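Local coordinates for mitochondrial RNA-binding protein 1 (Trypanosoma brucei, PDB 2GIA) that probably binds guide RNA together with its partner MRP2 and, as a matchmaker, helps it pair with mRNA for mitochondrial RNA editing in trypanosomes, at residues H71-K82 / E136-F147; S102-G110 / D122-A132. One frame throughout, in Å; residues are numbered along the deposited sequence.

Along the chain, contact 2 is nested inside contact 1: helix 71-81 comes first, then the strand pair 105-109 and 121-128, and finally helix 130-145, which the two contacts share. Contact 1 packs the two helices against each other, and contact 2 builds the middle of the second antiparallel sheet and the turn into helix 130-145. Their centres lie about 16 Å apart, yet they touch where Tyr106 OH reaches Glu136 OE1 at 2.5 Å, probably as a hydrogen bond. Two sheets with a helical layer match the Whirly-type architecture of this family. The helices of contact 1 also meet MRP2 chains, so the same layer serves the four-chain assembly.

Contact 1: residues H71-K82 / E136-F147; sequences HVDLAYLVGVCK and EHFLESALDESF
In the helical layer of this Whirly-type fold, Leu139 and Leu143 of helix 130-145 pack knobs-into-holes against helix 71-81, the segments running roughly antiparallel at 138° with their axes 9.4 Å apart. Leu139 sits among Leu74, Leu77, Val78 and Cys81, its two methyls dividing the work: CD1 rests 3.8 Å from Cys81 SG, while CD2 lies 3.8 Å from CD1 of Leu74, the two leucines sliding past each other in opposite directions. One turn on, Leu143 enters the hole of His71, Leu74, Ala75 and Val78. Small Ala75 and beta-branched Val78 suit this close approach; Val78 CG2 lies over the Leu139 carbonyl and comes 4.0 Å from Leu143 CD2. Leu74 and Leu77 extend the apolar core to Leu37 of strand 36-43, and Met175 of an MRP2 chain covers His71 and Ala75. Where the solvent side begins, Lys82 NZ and Glu140 OE1 have opposite charges but stay beyond salt-bridge distance. At the other end the join is polar. With CG anti to the backbone N (chi1 -165°), His71 NE2 donates a hydrogen bond to Ser146 OG at 2.8 Å, and that hydroxyl, lying over the centre of the Phe147 ring, donates in turn to Leu143 O at 2.7 Å.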
# COMPACT_ATOMS: atom_id res chain seq x y z
N HIS B 71 18.16 6.37 -3.80
CA HIS B 71 17.01 5.50 -3.86
C HIS B 71 17.19 4.28 -2.95
O HIS B 71 16.27 3.87 -2.25
CB HIS B 71 16.78 4.99 -5.29
CG HIS B 71 15.42 4.39 -5.51
ND1 HIS B 71 15.11 3.64 -6.63
CD2 HIS B 71 14.27 4.46 -4.78
CE1 HIS B 71 13.84 3.27 -6.58
NE2 HIS B 71 13.31 3.76 -5.47
N VAL B 72 18.39 3.70 -2.94
CA VAL B 72 18.58 2.52 -2.11
C VAL B 72 18.53 2.80 -0.61
O VAL B 72 18.12 1.95 0.19
CB VAL B 72 19.90 1.76 -2.54
CG1 VAL B 72 21.14 2.45 -1.99
CG2 VAL B 72 19.81 0.31 -2.11
N ASP B 73 18.86 4.03 -0.22
CA ASP B 73 18.80 4.41 1.20
C ASP B 73 17.35 4.43 1.61
O ASP B 73 17.00 4.08 2.74
CB ASP B 73 19.40 5.80 1.42
CG ASP B 73 20.89 5.86 1.08
OD1 ASP B 73 21.61 4.92 1.44
OD2 ASP B 73 21.33 6.86 0.47
N LEU B 74 16.48 4.89 0.71
CA LEU B 74 15.04 4.91 1.06
C LEU B 74 14.60 3.47 1.36
O LEU B 74 13.90 3.17 2.36
CB LEU B 74 14.23 5.52 -0.08
CG LEU B 74 12.70 5.36 0.00
CD1 LEU B 74 12.10 6.05 1.29
CD2 LEU B 74 12.10 6.02 -1.26
N ALA B 75 15.01 2.54 0.52
CA ALA B 75 14.65 1.14 0.75
C ALA B 75 15.25 0.64 2.08
O ALA B 75 14.59 -0.10 2.83
CB ALA B 75 15.15 0.28 -0.46
N TYR B 76 16.50 1.02 2.38
CA TYR B 76 17.11 0.61 3.64
C TYR B 76 16.36 1.17 4.82
O TYR B 76 16.20 0.48 5.81
CB TYR B 76 18.60 1.06 3.73
CG TYR B 76 19.55 -0.04 3.28
CD1 TYR B 76 19.66 -1.20 4.02
CD2 TYR B 76 20.27 0.07 2.10
CE1 TYR B 76 20.47 -2.24 3.60
CE2 TYR B 76 21.09 -0.99 1.66
CZ TYR B 76 21.18 -2.13 2.44
OH TYR B 76 21.98 -3.17 2.06
N LEU B 77 15.89 2.42 4.72
CA LEU B 77 15.16 3.00 5.85
C LEU B 77 13.87 2.22 6.07
O LEU B 77 13.46 2.01 7.21
CB LEU B 77 14.84 4.49 5.60
CG LEU B 77 16.01 5.47 5.39
CD1 LEU B 77 15.56 6.90 5.73
CD2 LEU B 77 17.25 5.06 6.19
N VAL B 78 13.20 1.81 4.99
CA VAL B 78 11.98 1.03 5.18
C VAL B 78 12.37 -0.31 5.84
O VAL B 78 11.68 -0.79 6.75
CB VAL B 78 11.26 0.81 3.83
CG1 VAL B 78 10.08 -0.18 4.01
CG2 VAL B 78 10.70 2.18 3.37
N GLY B 79 13.48 -0.90 5.39
CA GLY B 79 13.95 -2.13 5.99
C GLY B 79 14.21 -1.99 7.50
O GLY B 79 14.01 -2.95 8.28
N VAL B 80 14.69 -0.83 7.94
CA VAL B 80 14.91 -0.60 9.38
C VAL B 80 13.55 -0.52 10.07
O VAL B 80 13.36 -1.05 11.16
CB VAL B 80 15.70 0.76 9.64
CG1 VAL B 80 15.58 1.19 11.14
CG2 VAL B 80 17.16 0.58 9.28
N CYS B 81 12.59 0.14 9.43
CA CYS B 81 11.24 0.24 10.02
C CYS B 81 10.62 -1.15 10.21
O CYS B 81 9.91 -1.42 11.21
CB CYS B 81 10.31 1.03 9.09
SG CYS B 81 10.71 2.82 9.12
N LYS B 82 10.89 -2.00 9.21
CA LYS B 82 10.36 -3.37 9.17
C LYS B 82 11.18 -4.35 9.97
O LYS B 82 10.84 -5.54 10.07
CB LYS B 82 10.30 -3.80 7.70
CG LYS B 82 9.09 -3.18 6.97
CD LYS B 82 9.08 -3.52 5.48
CE LYS B 82 7.77 -3.05 4.85
NZ LYS B 82 6.60 -3.74 5.50
N GLU B 136 7.18 6.30 9.42
CA GLU B 136 6.98 4.99 8.79
C GLU B 136 6.03 5.10 7.58
O GLU B 136 6.34 4.56 6.49
CB GLU B 136 6.37 3.98 9.80
CG GLU B 136 7.34 3.54 10.92
CD GLU B 136 6.65 2.81 12.08
OE1 GLU B 136 7.37 2.17 12.87
OE2 GLU B 136 5.40 2.88 12.21
N HIS B 137 4.87 5.74 7.76
CA HIS B 137 3.93 5.85 6.64
C HIS B 137 4.51 6.62 5.46
O HIS B 137 4.30 6.24 4.29
CB HIS B 137 2.63 6.51 7.11
CG HIS B 137 1.71 5.56 7.83
ND1 HIS B 137 0.55 5.09 7.27
CD2 HIS B 137 1.84 4.93 9.02
CE1 HIS B 137 -0.00 4.20 8.08
NE2 HIS B 137 0.77 4.08 9.15
N PHE B 138 5.26 7.69 5.76
CA PHE B 138 5.86 8.50 4.71
C PHE B 138 6.88 7.69 3.92
O PHE B 138 6.92 7.74 2.71
CB PHE B 138 6.55 9.76 5.31
CG PHE B 138 7.05 10.72 4.26
CD1 PHE B 138 8.33 10.57 3.69
CD2 PHE B 138 6.20 11.72 3.77
CE1 PHE B 138 8.77 11.41 2.61
CE2 PHE B 138 6.62 12.57 2.70
CZ PHE B 138 7.91 12.41 2.12
N LEU B 139 7.75 6.97 4.63
CA LEU B 139 8.76 6.19 3.94
C LEU B 139 8.12 5.06 3.09
O LEU B 139 8.57 4.81 1.98
CB LEU B 139 9.74 5.59 4.95
CG LEU B 139 10.58 6.63 5.75
CD1 LEU B 139 11.34 5.90 6.90
CD2 LEU B 139 11.59 7.35 4.81
N GLU B 140 7.09 4.39 3.62
CA GLU B 140 6.48 3.29 2.83
C GLU B 140 5.79 3.88 1.61
O GLU B 140 5.83 3.34 0.50
CB GLU B 140 5.48 2.47 3.69
CG GLU B 140 6.20 1.82 4.86
CD GLU B 140 5.41 0.70 5.52
OE1 GLU B 140 5.82 0.23 6.62
OE2 GLU B 140 4.38 0.29 4.94
N SER B 141 5.15 5.01 1.81
CA SER B 141 4.49 5.68 0.68
C SER B 141 5.52 6.10 -0.36
O SER B 141 5.34 5.89 -1.57
CB SER B 141 3.72 6.93 1.14
OG SER B 141 2.53 6.60 1.85
N ALA B 142 6.60 6.71 0.11
CA ALA B 142 7.61 7.22 -0.83
C ALA B 142 8.24 6.09 -1.62
O ALA B 142 8.45 6.23 -2.84
CB ALA B 142 8.71 8.03 -0.07
N LEU B 143 8.55 4.99 -0.95
CA LEU B 143 9.17 3.89 -1.67
C LEU B 143 8.16 3.34 -2.71
O LEU B 143 8.49 3.09 -3.88
CB LEU B 143 9.59 2.76 -0.71
CG LEU B 143 10.19 1.50 -1.38
CD1 LEU B 143 11.46 1.84 -2.19
CD2 LEU B 143 10.58 0.52 -0.32
N ASP B 144 6.90 3.18 -2.31
CA ASP B 144 5.93 2.66 -3.29
C ASP B 144 5.72 3.57 -4.52
O ASP B 144 5.56 3.10 -5.66
CB ASP B 144 4.57 2.42 -2.61
CG ASP B 144 4.56 1.16 -1.76
OD1 ASP B 144 5.61 0.48 -1.72
OD2 ASP B 144 3.53 0.85 -1.12
N GLU B 145 5.72 4.88 -4.30
CA GLU B 145 5.51 5.84 -5.39
C GLU B 145 6.79 6.16 -6.15
O GLU B 145 6.76 6.86 -7.15
CB GLU B 145 4.96 7.18 -4.83
CG GLU B 145 3.54 7.09 -4.18
CD GLU B 145 2.41 6.70 -5.12
OE1 GLU B 145 2.48 6.96 -6.34
OE2 GLU B 145 1.40 6.14 -4.60
N SER B 146 7.92 5.65 -5.68
CA SER B 146 9.21 6.01 -6.25
C SER B 146 9.54 5.43 -7.62
O SER B 146 10.49 5.85 -8.28
CB SER B 146 10.33 5.63 -5.28
OG SER B 146 10.51 4.21 -5.23
N PHE B 147 8.77 4.45 -8.05
CA PHE B 147 9.07 3.82 -9.33
C PHE B 147 8.47 4.55 -10.52
O PHE B 147 8.93 4.37 -11.67
CB PHE B 147 8.59 2.36 -9.30
CG PHE B 147 9.09 1.60 -8.10
CD1 PHE B 147 10.45 1.30 -7.97
CD2 PHE B 147 8.20 1.20 -7.09
CE1 PHE B 147 10.91 0.61 -6.86
CE2 PHE B 147 8.65 0.51 -5.98
CZ PHE B 147 10.02 0.21 -5.86

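Contact 2: residues S102-G110 / D122-A132; sequences SAQGYHLHG and DWSVKFDNHFA
His107 NE2 and Ser124 OG, 2.6 Å apart, form a diagonal hydrogen bond between neighbouring strands; the serine hydroxyl is anti to its own backbone N (chi1 169°), which turns it to the edge of the imidazole. Both faces of that ring are occupied: Lys126 NZ stands 3.1 Å above its centre, and His109 CD2 lies against the opposite face. Between the same strands, reciprocal backbone bonds join Tyr106 to Phe127, Leu108 to Val125 and Gly110 to Trp123. At the far end Asn129 N donates to Gln104 O at 2.9 Å, carrying the pairing into the helix start, and a water links Ser102 OG with Asp128 OD1. Having no side chain, Gly105 brings its CA within 3.3 Å of Phe127 O and 3.7 Å of Ala132 CB, which also reaches the Tyr106 ring. On the inner face Leu108 CB meets Val125 CG1, and Leu108 CD2 lies 3.9 Å from Trp123 CZ3; bulky apolar residues suit this side, which faces Ile39 and Val30 of the other sheet. Polar His107, Ser124 and Lys126 occupy the outer face. The whole is an antiparallel strand pair in regular register, two central strands of a Whirly-type sheet.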
# COMPACT_ATOMS: atom_id res chain seq x y z
N SER B 102 14.48 2.70 17.58
CA SER B 102 14.63 2.72 19.03
C SER B 102 13.32 2.22 19.68
O SER B 102 12.35 1.93 18.98
CB SER B 102 14.92 4.13 19.51
OG SER B 102 13.77 4.94 19.36
N ALA B 103 13.29 2.14 21.01
CA ALA B 103 12.09 1.71 21.71
C ALA B 103 10.98 2.73 21.52
O ALA B 103 9.82 2.35 21.44
CB ALA B 103 12.37 1.51 23.23
N GLN B 104 11.31 4.01 21.46
CA GLN B 104 10.26 5.03 21.29
C GLN B 104 9.96 5.44 19.84
O GLN B 104 8.90 6.06 19.56
CB GLN B 104 10.64 6.29 22.07
CG GLN B 104 10.79 6.07 23.57
CD GLN B 104 9.49 5.68 24.23
OE1 GLN B 104 8.47 6.35 24.04
NE2 GLN B 104 9.51 4.60 25.01
N GLY B 105 10.86 5.10 18.91
CA GLY B 105 10.65 5.50 17.53
C GLY B 105 11.86 5.29 16.67
O GLY B 105 12.35 4.14 16.56
N TYR B 106 12.36 6.36 16.05
CA TYR B 106 13.53 6.26 15.17
C TYR B 106 14.51 7.38 15.47
O TYR B 106 14.11 8.45 15.93
CB TYR B 106 13.10 6.31 13.68
CG TYR B 106 12.22 5.12 13.33
CD1 TYR B 106 12.78 3.89 12.94
CD2 TYR B 106 10.85 5.22 13.41
CE1 TYR B 106 11.96 2.78 12.65
CE2 TYR B 106 10.01 4.10 13.12
CZ TYR B 106 10.58 2.89 12.75
OH TYR B 106 9.77 1.82 12.44
N HIS B 107 15.79 7.12 15.21
CA HIS B 107 16.82 8.11 15.52
C HIS B 107 17.71 8.21 14.29
O HIS B 107 18.24 7.20 13.82
CB HIS B 107 17.62 7.58 16.73
CG HIS B 107 18.65 8.53 17.26
ND1 HIS B 107 19.61 8.14 18.17
CD2 HIS B 107 18.85 9.85 17.04
CE1 HIS B 107 20.36 9.18 18.50
NE2 HIS B 107 19.92 10.23 17.83
N LEU B 108 17.89 9.43 13.78
CA LEU B 108 18.75 9.65 12.59
C LEU B 108 19.85 10.57 13.18
O LEU B 108 19.55 11.58 13.80
CB LEU B 108 17.97 10.40 11.48
CG LEU B 108 18.82 10.87 10.28
CD1 LEU B 108 19.36 9.66 9.49
CD2 LEU B 108 17.97 11.80 9.40
N HIS B 109 21.13 10.20 13.02
CA HIS B 109 22.18 10.98 13.67
C HIS B 109 23.56 10.77 13.07
O HIS B 109 23.83 9.72 12.47
CB HIS B 109 22.19 10.63 15.18
CG HIS B 109 22.46 9.17 15.46
ND1 HIS B 109 23.73 8.67 15.63
CD2 HIS B 109 21.63 8.10 15.52
CE1 HIS B 109 23.68 7.35 15.79
NE2 HIS B 109 22.41 6.98 15.72
N GLY B 110 24.39 11.81 13.19
CA GLY B 110 25.76 11.73 12.68
C GLY B 110 26.36 13.10 12.45
O GLY B 110 26.03 14.08 13.12
N ASP B 122 27.96 17.68 14.92
CA ASP B 122 27.24 16.49 15.37
C ASP B 122 25.77 16.86 15.37
O ASP B 122 25.39 17.93 15.86
CB ASP B 122 27.74 16.10 16.75
CG ASP B 122 29.23 15.71 16.71
OD1 ASP B 122 30.04 16.27 17.47
OD2 ASP B 122 29.60 14.85 15.87
N TRP B 123 24.95 15.99 14.81
CA TRP B 123 23.52 16.28 14.69
C TRP B 123 22.71 15.01 15.04
O TRP B 123 23.16 13.90 14.80
CB TRP B 123 23.25 16.68 13.25
CG TRP B 123 21.80 17.06 12.96
CD1 TRP B 123 21.06 18.06 13.53
CD2 TRP B 123 20.95 16.44 12.00
NE1 TRP B 123 19.80 18.11 12.97
CE2 TRP B 123 19.71 17.12 12.02
CE3 TRP B 123 21.12 15.38 11.11
CZ2 TRP B 123 18.64 16.76 11.19
CZ3 TRP B 123 20.06 15.02 10.28
CH2 TRP B 123 18.84 15.71 10.32
N SER B 124 21.53 15.22 15.61
CA SER B 124 20.67 14.12 15.99
C SER B 124 19.21 14.57 15.91
O SER B 124 18.89 15.65 16.39
CB SER B 124 20.96 13.72 17.45
OG SER B 124 19.98 12.82 17.92
N VAL B 125 18.34 13.75 15.32
CA VAL B 125 16.90 14.08 15.31
C VAL B 125 16.16 12.75 15.55
O VAL B 125 16.60 11.68 15.06
CB VAL B 125 16.47 14.76 13.99
CG1 VAL B 125 16.69 13.83 12.81
CG2 VAL B 125 14.98 15.17 14.10
N LYS B 126 15.07 12.80 16.31
CA LYS B 126 14.33 11.59 16.66
C LYS B 126 12.90 11.75 16.18
O LYS B 126 12.42 12.86 16.10
CB LYS B 126 14.32 11.41 18.19
CG LYS B 126 15.71 11.05 18.81
CD LYS B 126 15.55 10.82 20.30
CE LYS B 126 16.86 10.59 21.03
NZ LYS B 126 17.66 9.62 20.28
N PHE B 127 12.25 10.64 15.84
CA PHE B 127 10.84 10.64 15.38
C PHE B 127 10.24 9.63 16.33
O PHE B 127 10.29 8.42 16.07
CB PHE B 127 10.79 10.12 13.95
CG PHE B 127 11.56 11.01 12.96
CD1 PHE B 127 10.92 12.06 12.31
CD2 PHE B 127 12.91 10.77 12.70
CE1 PHE B 127 11.62 12.89 11.40
CE2 PHE B 127 13.64 11.59 11.78
CZ PHE B 127 12.99 12.64 11.14
N ASP B 128 9.63 10.13 17.40
CA ASP B 128 9.08 9.24 18.43
C ASP B 128 7.55 9.27 18.50
O ASP B 128 6.92 10.23 18.07
CB ASP B 128 9.66 9.63 19.81
CG ASP B 128 11.13 9.26 19.95
OD1 ASP B 128 11.63 8.47 19.12
OD2 ASP B 128 11.79 9.73 20.90
N ASN B 129 6.98 8.21 19.06
CA ASN B 129 5.53 8.13 19.21
C ASN B 129 4.77 8.38 17.91
O ASN B 129 5.08 7.74 16.90
CB ASN B 129 5.13 9.12 20.32
CG ASN B 129 5.93 8.87 21.57
OD1 ASN B 129 6.05 7.73 22.02
ND2 ASN B 129 6.52 9.91 22.10
N HIS B 130 3.78 9.27 17.90
CA HIS B 130 3.00 9.45 16.67
C HIS B 130 3.86 9.95 15.50
O HIS B 130 3.50 9.74 14.34
CB HIS B 130 1.78 10.37 16.90
CG HIS B 130 2.16 11.76 17.31
ND1 HIS B 130 2.27 12.80 16.41
CD2 HIS B 130 2.47 12.28 18.52
CE1 HIS B 130 2.62 13.90 17.05
NE2 HIS B 130 2.75 13.61 18.33
N PHE B 131 5.00 10.61 15.79
CA PHE B 131 5.87 11.05 14.69
C PHE B 131 6.61 9.83 14.11
O PHE B 131 7.05 9.86 12.98
CB PHE B 131 6.93 12.07 15.16
CG PHE B 131 6.34 13.39 15.58
CD1 PHE B 131 5.70 14.19 14.67
CD2 PHE B 131 6.42 13.80 16.91
CE1 PHE B 131 5.11 15.43 15.08
CE2 PHE B 131 5.84 15.02 17.32
CZ PHE B 131 5.19 15.81 16.39
N ALA B 132 6.82 8.78 14.91
CA ALA B 132 7.45 7.56 14.37
C ALA B 132 6.44 6.94 13.38
O ALA B 132 6.82 6.42 12.33
CB ALA B 132 7.74 6.54 15.51
O HOH W 1 14.25 7.51 18.98
O HOH W 2 6.50 4.63 20.61